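Local coordinates for proteasome protein (Corynebacterium glutamicum ATCC 13032, PDB 2P90) that is of unknown function but belongs to the PAC2 family, whose members include proteasome assembly chaperones, and forms a three-chain assembly, at residues P14-S19 with L93-D98; A36-A41 with A140-V145; L114-F119 with G177-M182; P150-A155 with T198-H203; A213-L218 with L229-L234. All blocks are in the same frame, centred on the assembly; numbering follows the deposited sequence.

Contact 1 (P14-S19 with L93-D98); sequences PSPEVS and LHVVRD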
# COMPACT_ATOMS: atom_id res chain seq x y z
N PRO B 14 20.29 -25.61 14.33
CA PRO B 14 21.21 -26.29 13.40
C PRO B 14 20.50 -26.61 12.08
O PRO B 14 19.30 -26.90 12.07
CB PRO B 14 21.61 -27.58 14.15
CG PRO B 14 20.87 -27.55 15.47
CD PRO B 14 19.76 -26.55 15.34
N SER B 15 21.24 -26.53 10.98
CA SER B 15 20.59 -26.65 9.69
C SER B 15 20.03 -28.07 9.47
O SER B 15 20.62 -29.04 9.93
CB SER B 15 21.53 -26.21 8.57
OG SER B 15 20.87 -26.29 7.32
N PRO B 16 18.86 -28.20 8.80
CA PRO B 16 18.42 -29.56 8.47
C PRO B 16 19.22 -30.16 7.32
O PRO B 16 19.61 -29.46 6.38
CB PRO B 16 16.95 -29.36 8.05
CG PRO B 16 16.62 -27.92 8.44
CD PRO B 16 17.90 -27.19 8.33
N GLU B 17 19.45 -31.47 7.40
CA GLU B 17 20.22 -32.19 6.40
C GLU B 17 19.20 -32.68 5.39
O GLU B 17 18.44 -33.60 5.68
CB GLU B 17 21.07 -33.33 7.04
CG GLU B 17 21.98 -34.13 6.09
CD GLU B 17 23.14 -33.31 5.48
OE1 GLU B 17 24.12 -32.93 6.20
OE2 GLU B 17 23.08 -33.04 4.25
N VAL B 18 19.21 -32.04 4.21
CA VAL B 18 18.20 -32.18 3.14
C VAL B 18 18.46 -33.33 2.14
O VAL B 18 17.81 -33.38 1.08
CB VAL B 18 18.06 -30.86 2.32
CG1 VAL B 18 17.07 -31.03 1.17
CG2 VAL B 18 17.64 -29.70 3.21
N SER B 19 19.38 -34.24 2.45
CA SER B 19 19.62 -35.37 1.54
C SER B 19 18.45 -36.40 1.65
O SER B 19 17.73 -36.42 2.68
CB SER B 19 21.00 -36.01 1.78
OG SER B 19 21.01 -36.81 2.95
N LEU B 93 11.51 -21.13 3.92
CA LEU B 93 11.92 -22.23 3.07
C LEU B 93 11.97 -23.48 3.93
O LEU B 93 12.60 -23.49 5.01
CB LEU B 93 13.30 -21.94 2.48
CG LEU B 93 13.87 -22.98 1.50
CD1 LEU B 93 12.94 -23.11 0.31
CD2 LEU B 93 15.25 -22.55 1.03
N HIS B 94 11.27 -24.51 3.47
CA HIS B 94 11.18 -25.79 4.22
C HIS B 94 11.69 -26.94 3.40
O HIS B 94 11.60 -26.91 2.16
CB HIS B 94 9.75 -26.15 4.59
CG HIS B 94 9.10 -25.15 5.49
ND1 HIS B 94 8.42 -24.05 5.01
CD2 HIS B 94 9.04 -25.08 6.84
CE1 HIS B 94 7.96 -23.35 6.02
NE2 HIS B 94 8.32 -23.95 7.14
N VAL B 95 12.26 -27.93 4.11
CA VAL B 95 12.44 -29.26 3.52
C VAL B 95 11.21 -30.08 3.90
O VAL B 95 10.84 -30.17 5.07
CB VAL B 95 13.79 -29.98 3.91
CG1 VAL B 95 14.06 -30.00 5.40
CG2 VAL B 95 13.85 -31.42 3.29
N VAL B 96 10.53 -30.62 2.89
CA VAL B 96 9.32 -31.42 3.12
C VAL B 96 9.56 -32.85 2.58
O VAL B 96 10.19 -33.03 1.54
CB VAL B 96 8.03 -30.77 2.47
CG1 VAL B 96 6.74 -31.54 2.89
CG2 VAL B 96 7.92 -29.25 2.81
N ARG B 97 9.06 -33.86 3.27
CA ARG B 97 9.21 -35.23 2.76
C ARG B 97 7.86 -35.88 2.41
O ARG B 97 6.93 -35.88 3.23
CB ARG B 97 10.04 -36.08 3.73
CG ARG B 97 11.52 -35.71 3.65
CD ARG B 97 12.31 -36.16 4.85
NE ARG B 97 13.62 -35.51 4.94
CZ ARG B 97 14.71 -35.84 4.22
NH1 ARG B 97 15.84 -35.18 4.42
NH2 ARG B 97 14.68 -36.82 3.32
N ASP B 98 7.77 -36.38 1.18
CA ASP B 98 6.55 -37.08 0.72
C ASP B 98 6.31 -38.43 1.43
O ASP B 98 7.06 -38.80 2.35
CB ASP B 98 6.54 -37.24 -0.81
CG ASP B 98 7.55 -38.29 -1.33
OD1 ASP B 98 8.18 -39.04 -0.52
OD2 ASP B 98 7.70 -38.36 -2.57
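V95, on strand 92-97, meets P16 and V18 of the loop that follows strand 9-11, and R97, two residues further on, takes hold of S19 further along that loop. The two branches of V95 divide the work. CG1 lies 4.0 Å from P16 CB, while V95 CG2 lies 3.9 Å from V18 CG1. V18 brings its second methyl as well, with CG2 3.9 Å from V95 CB, and the two valines lie alongside, running in opposite senses. I58, on the neighbouring strand 54-61, and L105, on strand 103-108, also touch V18, so the V18 side chain packs against strands on both sides of 92-97. R97 then reaches out with a chain extended from CG to NE, CG standing anti to the carbonyl carbon (chi1 -74°). Both terminal nitrogens close on one acceptor: NH1 is 2.9 Å and NH2 3.1 Å from S19 O. The oxygen lies 2° out of the guanidinium plane, and both donors approach from the same face of the carbonyl plane. The N-H...O angle is 157° for NH1, and the NH2 bond is more bent. A weak bond from NH2 to N101 O gives the guanidinium a further carbonyl partner. A neutral backbone oxygen receiving two donors of a cation is probably polarised, and the forked grip fixes the S19 carbonyl beside a small apolar patch at the protein surface.

Contact 2 (A36-A41 with A140-V145); sequences ADAGHA and AAPMTV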
# COMPACT_ATOMS: atom_id res chain seq x y z
N ALA B 36 -2.01 -14.38 -6.94
CA ALA B 36 -2.99 -15.14 -7.73
C ALA B 36 -3.64 -16.20 -6.84
O ALA B 36 -3.18 -17.36 -6.76
CB ALA B 36 -2.33 -15.76 -8.95
N ASP B 37 -4.69 -15.80 -6.16
CA ASP B 37 -5.25 -16.63 -5.08
C ASP B 37 -6.70 -17.12 -5.29
O ASP B 37 -7.40 -17.39 -4.30
CB ASP B 37 -5.13 -15.92 -3.74
CG ASP B 37 -3.67 -15.56 -3.40
OD1 ASP B 37 -2.80 -16.48 -3.30
OD2 ASP B 37 -3.42 -14.34 -3.23
N ALA B 38 -7.12 -17.22 -6.56
CA ALA B 38 -8.47 -17.72 -6.90
C ALA B 38 -8.74 -19.08 -6.22
O ALA B 38 -7.91 -19.98 -6.29
CB ALA B 38 -8.65 -17.82 -8.40
N GLY B 39 -9.86 -19.18 -5.53
CA GLY B 39 -10.23 -20.41 -4.82
C GLY B 39 -9.31 -20.72 -3.64
O GLY B 39 -9.41 -21.83 -3.04
N HIS B 40 -8.41 -19.77 -3.32
CA HIS B 40 -7.48 -19.87 -2.19
C HIS B 40 -6.50 -21.01 -2.41
O HIS B 40 -5.98 -21.58 -1.45
CB HIS B 40 -8.22 -20.14 -0.88
CG HIS B 40 -9.23 -19.11 -0.56
ND1 HIS B 40 -9.11 -18.27 0.52
CD2 HIS B 40 -10.39 -18.76 -1.17
CE1 HIS B 40 -10.13 -17.43 0.55
NE2 HIS B 40 -10.92 -17.71 -0.47
N ALA B 41 -6.25 -21.31 -3.68
CA ALA B 41 -5.62 -22.58 -4.04
C ALA B 41 -4.11 -22.65 -3.84
O ALA B 41 -3.54 -23.74 -3.66
CB ALA B 41 -6.03 -22.98 -5.47
N ALA B 140 -3.13 -19.24 -9.05
CA ALA B 140 -4.53 -19.62 -9.28
C ALA B 140 -5.24 -18.40 -9.87
O ALA B 140 -5.31 -17.31 -9.24
CB ALA B 140 -5.19 -20.07 -8.02
N ALA B 141 -5.76 -18.58 -11.09
CA ALA B 141 -6.42 -17.47 -11.80
C ALA B 141 -7.89 -17.70 -11.94
O ALA B 141 -8.30 -18.81 -12.25
CB ALA B 141 -5.78 -17.22 -13.21
N PRO B 142 -8.70 -16.63 -11.77
CA PRO B 142 -10.13 -16.78 -12.03
C PRO B 142 -10.30 -16.84 -13.54
O PRO B 142 -9.75 -16.00 -14.26
CB PRO B 142 -10.75 -15.50 -11.47
CG PRO B 142 -9.61 -14.48 -11.43
CD PRO B 142 -8.32 -15.24 -11.41
N MET B 143 -11.04 -17.84 -14.03
CA MET B 143 -11.24 -17.99 -15.48
C MET B 143 -12.69 -18.25 -15.86
O MET B 143 -13.55 -18.57 -15.02
CB MET B 143 -10.34 -19.10 -16.08
CG MET B 143 -8.82 -18.86 -15.98
SD MET B 143 -8.11 -17.38 -16.81
CE MET B 143 -6.41 -17.93 -16.88
N THR B 144 -12.95 -18.12 -17.16
CA THR B 144 -14.27 -18.38 -17.72
C THR B 144 -14.32 -19.87 -18.05
O THR B 144 -14.20 -20.27 -19.21
CB THR B 144 -14.55 -17.51 -18.97
OG1 THR B 144 -13.45 -17.63 -19.87
CG2 THR B 144 -14.71 -16.04 -18.60
N VAL B 145 -14.44 -20.66 -16.99
CA VAL B 145 -14.51 -22.11 -17.03
C VAL B 145 -15.59 -22.46 -16.02
O VAL B 145 -15.82 -21.70 -15.06
CB VAL B 145 -13.15 -22.81 -16.65
CG1 VAL B 145 -12.06 -22.50 -17.68
CG2 VAL B 145 -12.69 -22.49 -15.21
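A36 O accepts the N-H of A140 at 3.0 Å, with an N-H...O angle of 150°, and this is the shorter of two backbone bonds joining the loop after strand 27-33 to strand 134-143. The second runs the other way, from A38 N to A140 O at 3.2 Å. Both donors stand well above the plane of the carbonyl they address, 49° out of it at A36 and 55° at A140. The pair of bonds embraces D37, making a single bridge between D37 and A140 rather than a continued ladder, and brings A38 CA to 5.0 Å from A140 CA. D37 starts its side chain away from the strand, and its OD2 is held by the backbone N of G34. On the side facing the strand all the groups are small. The A140 methyl comes 3.2 Å from A38 O and 4.0 Å from A41 CB. A38 CB in turn sits 4.0 Å from P142 CD, over the peptide between A141 and P142. V199 and V201 of strand 194-202 touch A140 and A38, extending this apolar patch, and A41 begins helix 41-52 with A213 and T214 against it. The chemistry implied is a single backbone bridge that carries the pairing of strands 27-33 and 134-143 into the loop, A140 giving both its N-H and its C=O.

Contact 3 (L114-F119 with G177-M182); sequences LRWGDF and GSASLM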
# COMPACT_ATOMS: atom_id res chain seq x y z
N LEU B 114 7.76 -5.66 -0.65
CA LEU B 114 8.94 -4.83 -0.87
C LEU B 114 10.15 -5.64 -1.36
O LEU B 114 10.23 -6.87 -1.17
CB LEU B 114 9.31 -4.10 0.45
CG LEU B 114 8.17 -3.50 1.31
CD1 LEU B 114 8.68 -3.01 2.63
CD2 LEU B 114 7.37 -2.37 0.59
N ARG B 115 11.11 -4.91 -1.95
CA ARG B 115 12.42 -5.45 -2.28
C ARG B 115 12.41 -6.71 -3.19
O ARG B 115 13.17 -7.68 -2.92
CB ARG B 115 13.19 -5.79 -0.99
CG ARG B 115 13.54 -4.61 -0.08
CD ARG B 115 14.97 -4.83 0.47
NE ARG B 115 15.41 -3.57 0.96
CZ ARG B 115 16.31 -2.77 0.42
NH1 ARG B 115 17.04 -3.09 -0.62
NH2 ARG B 115 16.47 -1.61 0.99
N TRP B 116 11.60 -6.70 -4.25
CA TRP B 116 11.54 -7.83 -5.17
C TRP B 116 12.93 -8.24 -5.78
O TRP B 116 13.19 -9.42 -5.94
CB TRP B 116 10.51 -7.60 -6.26
CG TRP B 116 9.06 -7.74 -5.81
CD1 TRP B 116 8.58 -7.96 -4.51
CD2 TRP B 116 7.92 -7.64 -6.64
NE1 TRP B 116 7.20 -8.01 -4.52
CE2 TRP B 116 6.77 -7.81 -5.81
CE3 TRP B 116 7.74 -7.41 -8.01
CZ2 TRP B 116 5.47 -7.77 -6.32
CZ3 TRP B 116 6.43 -7.34 -8.51
CH2 TRP B 116 5.33 -7.52 -7.67
N GLY B 117 13.79 -7.24 -6.07
CA GLY B 117 15.16 -7.45 -6.50
C GLY B 117 16.02 -8.22 -5.51
O GLY B 117 16.53 -9.27 -5.84
N ASP B 118 16.18 -7.70 -4.29
CA ASP B 118 16.91 -8.43 -3.26
C ASP B 118 16.28 -9.78 -2.95
O ASP B 118 16.99 -10.75 -2.71
CB ASP B 118 17.05 -7.62 -1.97
CG ASP B 118 17.81 -6.28 -2.18
OD1 ASP B 118 18.60 -6.16 -3.13
OD2 ASP B 118 17.61 -5.35 -1.37
N PHE B 119 14.95 -9.85 -2.97
CA PHE B 119 14.23 -11.08 -2.66
C PHE B 119 14.45 -12.18 -3.70
O PHE B 119 14.75 -13.33 -3.35
CB PHE B 119 12.71 -10.82 -2.50
CG PHE B 119 11.91 -12.06 -2.28
CD1 PHE B 119 11.98 -12.73 -1.06
CD2 PHE B 119 11.09 -12.57 -3.30
CE1 PHE B 119 11.25 -13.91 -0.86
CE2 PHE B 119 10.37 -13.75 -3.12
CZ PHE B 119 10.44 -14.42 -1.91
N GLY B 177 2.80 -7.62 -12.64
CA GLY B 177 3.96 -8.28 -12.12
C GLY B 177 3.79 -8.86 -10.74
O GLY B 177 2.90 -8.43 -9.96
N SER B 178 4.61 -9.86 -10.44
CA SER B 178 4.67 -10.41 -9.11
C SER B 178 6.09 -10.78 -8.73
O SER B 178 6.99 -10.80 -9.57
CB SER B 178 3.72 -11.59 -8.97
OG SER B 178 4.30 -12.77 -9.47
N ALA B 179 6.30 -11.04 -7.45
CA ALA B 179 7.60 -11.40 -6.96
C ALA B 179 8.02 -12.73 -7.55
O ALA B 179 9.19 -12.91 -7.89
CB ALA B 179 7.58 -11.47 -5.44
N SER B 180 7.07 -13.66 -7.67
CA SER B 180 7.41 -14.95 -8.28
C SER B 180 7.75 -14.87 -9.79
O SER B 180 8.62 -15.61 -10.24
CB SER B 180 6.32 -15.97 -8.02
OG SER B 180 5.11 -15.54 -8.60
N LEU B 181 7.05 -14.01 -10.55
CA LEU B 181 7.36 -13.80 -11.97
C LEU B 181 8.75 -13.19 -12.16
O LEU B 181 9.53 -13.64 -13.02
CB LEU B 181 6.29 -12.93 -12.65
CG LEU B 181 4.96 -13.67 -12.89
CD1 LEU B 181 3.83 -12.72 -13.12
CD2 LEU B 181 5.08 -14.66 -14.07
N MET B 182 9.10 -12.22 -11.31
CA MET B 182 10.46 -11.67 -11.29
C MET B 182 11.46 -12.79 -11.02
O MET B 182 12.53 -12.85 -11.64
CB MET B 182 10.62 -10.54 -10.24
CG MET B 182 12.01 -9.84 -10.31
SD MET B 182 12.41 -8.40 -9.28
CE MET B 182 11.31 -7.20 -9.99
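W116 carries its indole across the start of the helix beginning at A179. From the backbone outward, its CB meets the thioether of M182, 3.7 Å from SD and 3.8 Å from CE; chi1 of -74° sets CG anti to the carbonyl carbon. The five-membered ring comes next, and A179 CB stands over its face, 3.6 Å from the centroid and 12° off the normal, a CH-pi contact. Its NE1 has a polar partner in P112 O. Further out, CE2 and CZ2 lie beneath A179 N, which is 3.4 Å above the ring plane and offset toward the rim. CZ3 lies under S178 C, and at the far end CH2 comes to 3.3 Å from S178 CA and has G177 O near the ring plane. A179 CB also lies 4.3 Å from CD2 of F119, on the same helix as W116 (116-129). M182 reaches back with CG anti to its backbone N (chi1 -174°); SD comes to 3.5 Å from W116 C, and the bend at chi3 turns CE toward W116 CB. Y69 of a second subunit stacks with W116, and D64 of that subunit accepts hydrogen bonds from the N-H groups of G117 and D118. S178 occupies the N-cap position and A179 N donates to E111 OE2, so the peptide over the indole is held by an acidic group of its own chain. No hydrogen bond links the two segments; the chemistry implied is packing of one aromatic face against a helix start, coupled directly to a subunit interface.

Contact 4 (P150-A155 with T198-H203); sequences PTVVTA and TVHVPH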
# COMPACT_ATOMS: atom_id res chain seq x y z
N PRO B 150 -13.55 -30.70 -15.57
CA PRO B 150 -12.27 -30.87 -14.84
C PRO B 150 -11.47 -29.55 -14.76
O PRO B 150 -11.57 -28.70 -15.66
CB PRO B 150 -11.50 -31.91 -15.67
CG PRO B 150 -12.55 -32.64 -16.50
CD PRO B 150 -13.70 -31.67 -16.68
N THR B 151 -10.72 -29.39 -13.66
CA THR B 151 -9.84 -28.23 -13.44
C THR B 151 -8.55 -28.29 -14.28
O THR B 151 -7.76 -29.23 -14.18
CB THR B 151 -9.53 -28.00 -11.94
OG1 THR B 151 -10.75 -27.70 -11.25
CG2 THR B 151 -8.59 -26.82 -11.76
N VAL B 152 -8.36 -27.27 -15.10
CA VAL B 152 -7.20 -27.20 -15.96
C VAL B 152 -6.03 -26.43 -15.32
O VAL B 152 -6.23 -25.51 -14.51
CB VAL B 152 -7.60 -26.56 -17.29
CG1 VAL B 152 -6.37 -26.09 -18.06
CG2 VAL B 152 -8.44 -27.55 -18.10
N VAL B 153 -4.82 -26.84 -15.68
CA VAL B 153 -3.58 -26.17 -15.33
C VAL B 153 -2.79 -25.86 -16.61
O VAL B 153 -2.56 -26.73 -17.44
CB VAL B 153 -2.73 -27.02 -14.35
CG1 VAL B 153 -1.26 -26.55 -14.31
CG2 VAL B 153 -3.30 -26.93 -12.97
N THR B 154 -2.40 -24.60 -16.76
CA THR B 154 -1.50 -24.23 -17.86
C THR B 154 -0.10 -23.94 -17.33
O THR B 154 0.07 -23.65 -16.15
CB THR B 154 -2.05 -23.05 -18.69
OG1 THR B 154 -2.38 -21.99 -17.81
CG2 THR B 154 -3.32 -23.45 -19.42
N ALA B 155 0.91 -24.06 -18.18
CA ALA B 155 2.30 -23.90 -17.75
C ALA B 155 3.08 -22.95 -18.65
O ALA B 155 2.77 -22.80 -19.85
CB ALA B 155 3.01 -25.26 -17.61
N THR B 198 -0.35 -22.42 -13.49
CA THR B 198 -1.58 -21.76 -13.14
C THR B 198 -2.76 -22.73 -13.27
O THR B 198 -2.98 -23.35 -14.31
CB THR B 198 -1.79 -20.56 -14.09
OG1 THR B 198 -0.58 -19.79 -14.13
CG2 THR B 198 -2.96 -19.69 -13.65
N VAL B 199 -3.54 -22.82 -12.21
CA VAL B 199 -4.76 -23.60 -12.23
C VAL B 199 -5.89 -22.60 -12.54
O VAL B 199 -5.82 -21.44 -12.11
CB VAL B 199 -4.94 -24.35 -10.87
CG1 VAL B 199 -5.16 -23.36 -9.71
CG2 VAL B 199 -6.05 -25.37 -10.92
N HIS B 200 -6.89 -23.04 -13.31
CA HIS B 200 -7.98 -22.17 -13.76
C HIS B 200 -9.19 -22.42 -12.91
O HIS B 200 -9.63 -23.56 -12.81
CB HIS B 200 -8.33 -22.47 -15.21
CG HIS B 200 -7.23 -22.14 -16.17
ND1 HIS B 200 -7.46 -21.74 -17.47
CD2 HIS B 200 -5.89 -22.11 -16.01
CE1 HIS B 200 -6.31 -21.51 -18.07
NE2 HIS B 200 -5.34 -21.71 -17.20
N VAL B 201 -9.72 -21.37 -12.28
CA VAL B 201 -10.78 -21.53 -11.31
C VAL B 201 -11.99 -20.78 -11.86
O VAL B 201 -11.81 -19.66 -12.34
CB VAL B 201 -10.33 -20.95 -9.94
CG1 VAL B 201 -11.45 -21.03 -8.88
CG2 VAL B 201 -9.00 -21.63 -9.45
N PRO B 202 -13.21 -21.39 -11.82
CA PRO B 202 -14.40 -20.67 -12.27
C PRO B 202 -14.43 -19.31 -11.61
O PRO B 202 -14.28 -19.23 -10.40
CB PRO B 202 -15.56 -21.54 -11.76
CG PRO B 202 -14.99 -22.89 -11.68
CD PRO B 202 -13.54 -22.76 -11.37
N HIS B 203 -14.57 -18.24 -12.39
CA HIS B 203 -14.47 -16.90 -11.84
C HIS B 203 -15.52 -16.66 -10.78
O HIS B 203 -15.27 -15.94 -9.81
CB HIS B 203 -14.56 -15.82 -12.95
CG HIS B 203 -15.90 -15.76 -13.61
ND1 HIS B 203 -16.34 -16.73 -14.49
CD2 HIS B 203 -16.92 -14.88 -13.49
CE1 HIS B 203 -17.56 -16.44 -14.89
NE2 HIS B 203 -17.94 -15.32 -14.30
O HOH W 1 -11.51 -25.12 -12.18
O HOH W 2 -10.42 -25.29 -15.38
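An antiparallel strand pair closes one edge of the main mixed sheet, strand 153-157 lying outermost in this chain against strand 194-202. Their segment axes approach to 4.7 Å with 146° between the strand directions, well short of exact antiparallel. T154 and T198 form a hydrogen-bonded pair: T154 N donates to T198 O at 2.8 Å, and T198 N returns to T154 O at 3.0 Å. V153 and V199 are the adjoining non-hydrogen-bonded pair, where V153 CG2 packs 3.7 Å from V199 CB; K216 and L217 of helix 211-225 cover that face. Past it, H200 N donates to V152 O at 2.8 Å. Beyond this bond water takes over, one molecule linking V152 N and another T151 OG1 to H200 O, so the pairing frays toward T151. On the face shared by T154 and T198, chi1 of 52° places T154 OG1 between its backbone N and carbonyl carbon. The side chains of T154 and H200 cross at about a right angle, and V152 CG1 lies over a face of the imidazole. T154 OG1 meets the ring edge in plane, hydrogen-bonded to H200 NE2 at 3.0 Å.

Contact 5 (A213-L218 with L229-L234); sequences ATLKLL and LPLLAL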
# COMPACT_ATOMS: atom_id res chain seq x y z
N ALA B 213 -9.07 -27.12 -7.29
CA ALA B 213 -7.92 -26.40 -7.85
C ALA B 213 -6.64 -26.67 -7.03
O ALA B 213 -5.58 -26.88 -7.59
CB ALA B 213 -8.22 -24.95 -7.94
N THR B 214 -6.75 -26.68 -5.71
CA THR B 214 -5.65 -27.07 -4.84
C THR B 214 -5.17 -28.45 -5.26
O THR B 214 -4.00 -28.62 -5.60
CB THR B 214 -6.10 -27.09 -3.38
OG1 THR B 214 -6.75 -25.84 -3.08
CG2 THR B 214 -4.92 -27.34 -2.40
N LEU B 215 -6.11 -29.41 -5.29
CA LEU B 215 -5.88 -30.79 -5.77
C LEU B 215 -5.15 -30.84 -7.10
O LEU B 215 -4.12 -31.50 -7.24
CB LEU B 215 -7.22 -31.54 -5.87
CG LEU B 215 -7.23 -33.06 -6.10
CD1 LEU B 215 -6.43 -33.87 -5.03
CD2 LEU B 215 -8.66 -33.57 -6.13
N LYS B 216 -5.68 -30.11 -8.07
CA LYS B 216 -5.05 -30.03 -9.37
C LYS B 216 -3.61 -29.51 -9.29
O LYS B 216 -2.72 -30.12 -9.88
CB LYS B 216 -5.90 -29.19 -10.34
CG LYS B 216 -5.52 -29.37 -11.81
CD LYS B 216 -5.52 -30.85 -12.21
CE LYS B 216 -4.43 -31.15 -13.24
NZ LYS B 216 -4.89 -30.91 -14.64
N LEU B 217 -3.37 -28.40 -8.57
CA LEU B 217 -1.99 -27.90 -8.42
C LEU B 217 -1.09 -28.96 -7.78
O LEU B 217 0.01 -29.18 -8.24
CB LEU B 217 -1.92 -26.59 -7.61
CG LEU B 217 -2.32 -25.26 -8.22
CD1 LEU B 217 -2.37 -24.20 -7.12
CD2 LEU B 217 -1.39 -24.81 -9.37
N LEU B 218 -1.59 -29.62 -6.75
CA LEU B 218 -0.79 -30.60 -6.05
C LEU B 218 -0.45 -31.83 -6.92
O LEU B 218 0.70 -32.30 -6.94
CB LEU B 218 -1.44 -30.97 -4.72
CG LEU B 218 -1.42 -29.92 -3.60
CD1 LEU B 218 -2.01 -30.46 -2.32
CD2 LEU B 218 0.02 -29.42 -3.35
N LEU B 229 2.09 -37.80 -2.80
CA LEU B 229 1.42 -36.88 -1.87
C LEU B 229 0.08 -37.36 -1.29
O LEU B 229 -0.78 -37.81 -2.02
CB LEU B 229 1.28 -35.49 -2.52
CG LEU B 229 2.59 -34.84 -2.99
CD1 LEU B 229 2.33 -33.52 -3.71
CD2 LEU B 229 3.58 -34.64 -1.84
N PRO B 230 -0.14 -37.22 0.03
CA PRO B 230 -1.44 -37.64 0.52
C PRO B 230 -2.52 -36.61 0.12
O PRO B 230 -2.55 -35.50 0.64
CB PRO B 230 -1.25 -37.70 2.04
CG PRO B 230 -0.11 -36.78 2.33
CD PRO B 230 0.70 -36.63 1.08
N LEU B 231 -3.40 -37.00 -0.80
CA LEU B 231 -4.32 -36.04 -1.40
C LEU B 231 -5.80 -36.23 -1.02
O LEU B 231 -6.64 -35.41 -1.41
CB LEU B 231 -4.15 -36.08 -2.92
CG LEU B 231 -2.85 -35.49 -3.51
CD1 LEU B 231 -2.83 -35.59 -5.01
CD2 LEU B 231 -2.68 -34.04 -3.12
N LEU B 232 -6.10 -37.29 -0.27
CA LEU B 232 -7.49 -37.79 -0.16
C LEU B 232 -8.51 -36.89 0.56
O LEU B 232 -9.70 -36.92 0.23
CB LEU B 232 -7.54 -39.22 0.41
CG LEU B 232 -6.58 -40.32 -0.10
CD1 LEU B 232 -6.55 -41.52 0.87
CD2 LEU B 232 -6.88 -40.76 -1.54
N ALA B 233 -8.06 -36.11 1.54
CA ALA B 233 -8.93 -35.13 2.23
C ALA B 233 -9.37 -33.98 1.31
O ALA B 233 -10.43 -33.37 1.52
CB ALA B 233 -8.27 -34.61 3.50
N LEU B 234 -8.54 -33.70 0.30
CA LEU B 234 -8.84 -32.67 -0.70
C LEU B 234 -9.87 -33.14 -1.72
O LEU B 234 -10.59 -32.31 -2.31
CB LEU B 234 -7.56 -32.27 -1.45
CG LEU B 234 -6.58 -31.28 -0.86
CD1 LEU B 234 -5.40 -31.24 -1.78
CD2 LEU B 234 -7.21 -29.89 -0.71
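Segments 213-218 and 229-234 have their nearest CA atoms at L215 and L234, 6.2 Å apart, and the gap widens to 7.9 Å between the CA atoms of L218 and L229. This is a helix-loop-helix connection packed through leucines: A213, K216 and L217 of helix 211-225 touch strand 194-202, while T214, L215 and L218 meet the start of helix 232-250 and the turn before it. T214 and L218 point toward the second segment, and L215 reaches it with CD1; L229, L231 and L234 point back, and no hydrogen bond crosses between them. L231 touches both leucines of the helix: its CB lies 3.8 Å from L215 CD1, while its CD2 lies 3.7 Å from both CB and CD1 of L218. L215 arrives there with CG anti to its backbone N (chi1 -169°), and its CD1 also reaches L234 CB. Both L215 and L218 cross L231 obliquely. L229 meets backbone instead, CD1 lying 3.8 Å from L218 O, and D98, just after strand 92-97, packs on the same leucine. S44 and S45 of helix 41-52 touch T214 and H48 touches L218, so that helix contributes a third wall to this buried cluster. L234 N bonds to L231 O at 3.1 Å. L234 spreads its two methyls over T214 and L218: its CD2 comes 3.8 Å from T214 CG2, and its CD1 meets L218 CD1 at 3.5 Å.

Overall arrangement
From the N terminus, contact 1 closes the loop after strand 9-11 onto strand 92-97. Contact 2 opens inside that span and ends beyond it, so the two cross; it ties the loop before helix 41-52 to strand 134-143. Contact 3 crosses contact 2 and joins the starts of helices 116-129 and 179-189 beside a subunit interface. Contact 4 crosses contact 3 and closes the sheet edge, its centre 7 Å from that of contact 2 on neighbouring strands. Contact 5 is the most local closure and follows in series; it touches contacts 1, 2 and 4, linking strand 92-97 with the 153-157 edge of the sheet through helix 211-225 and the turn after it.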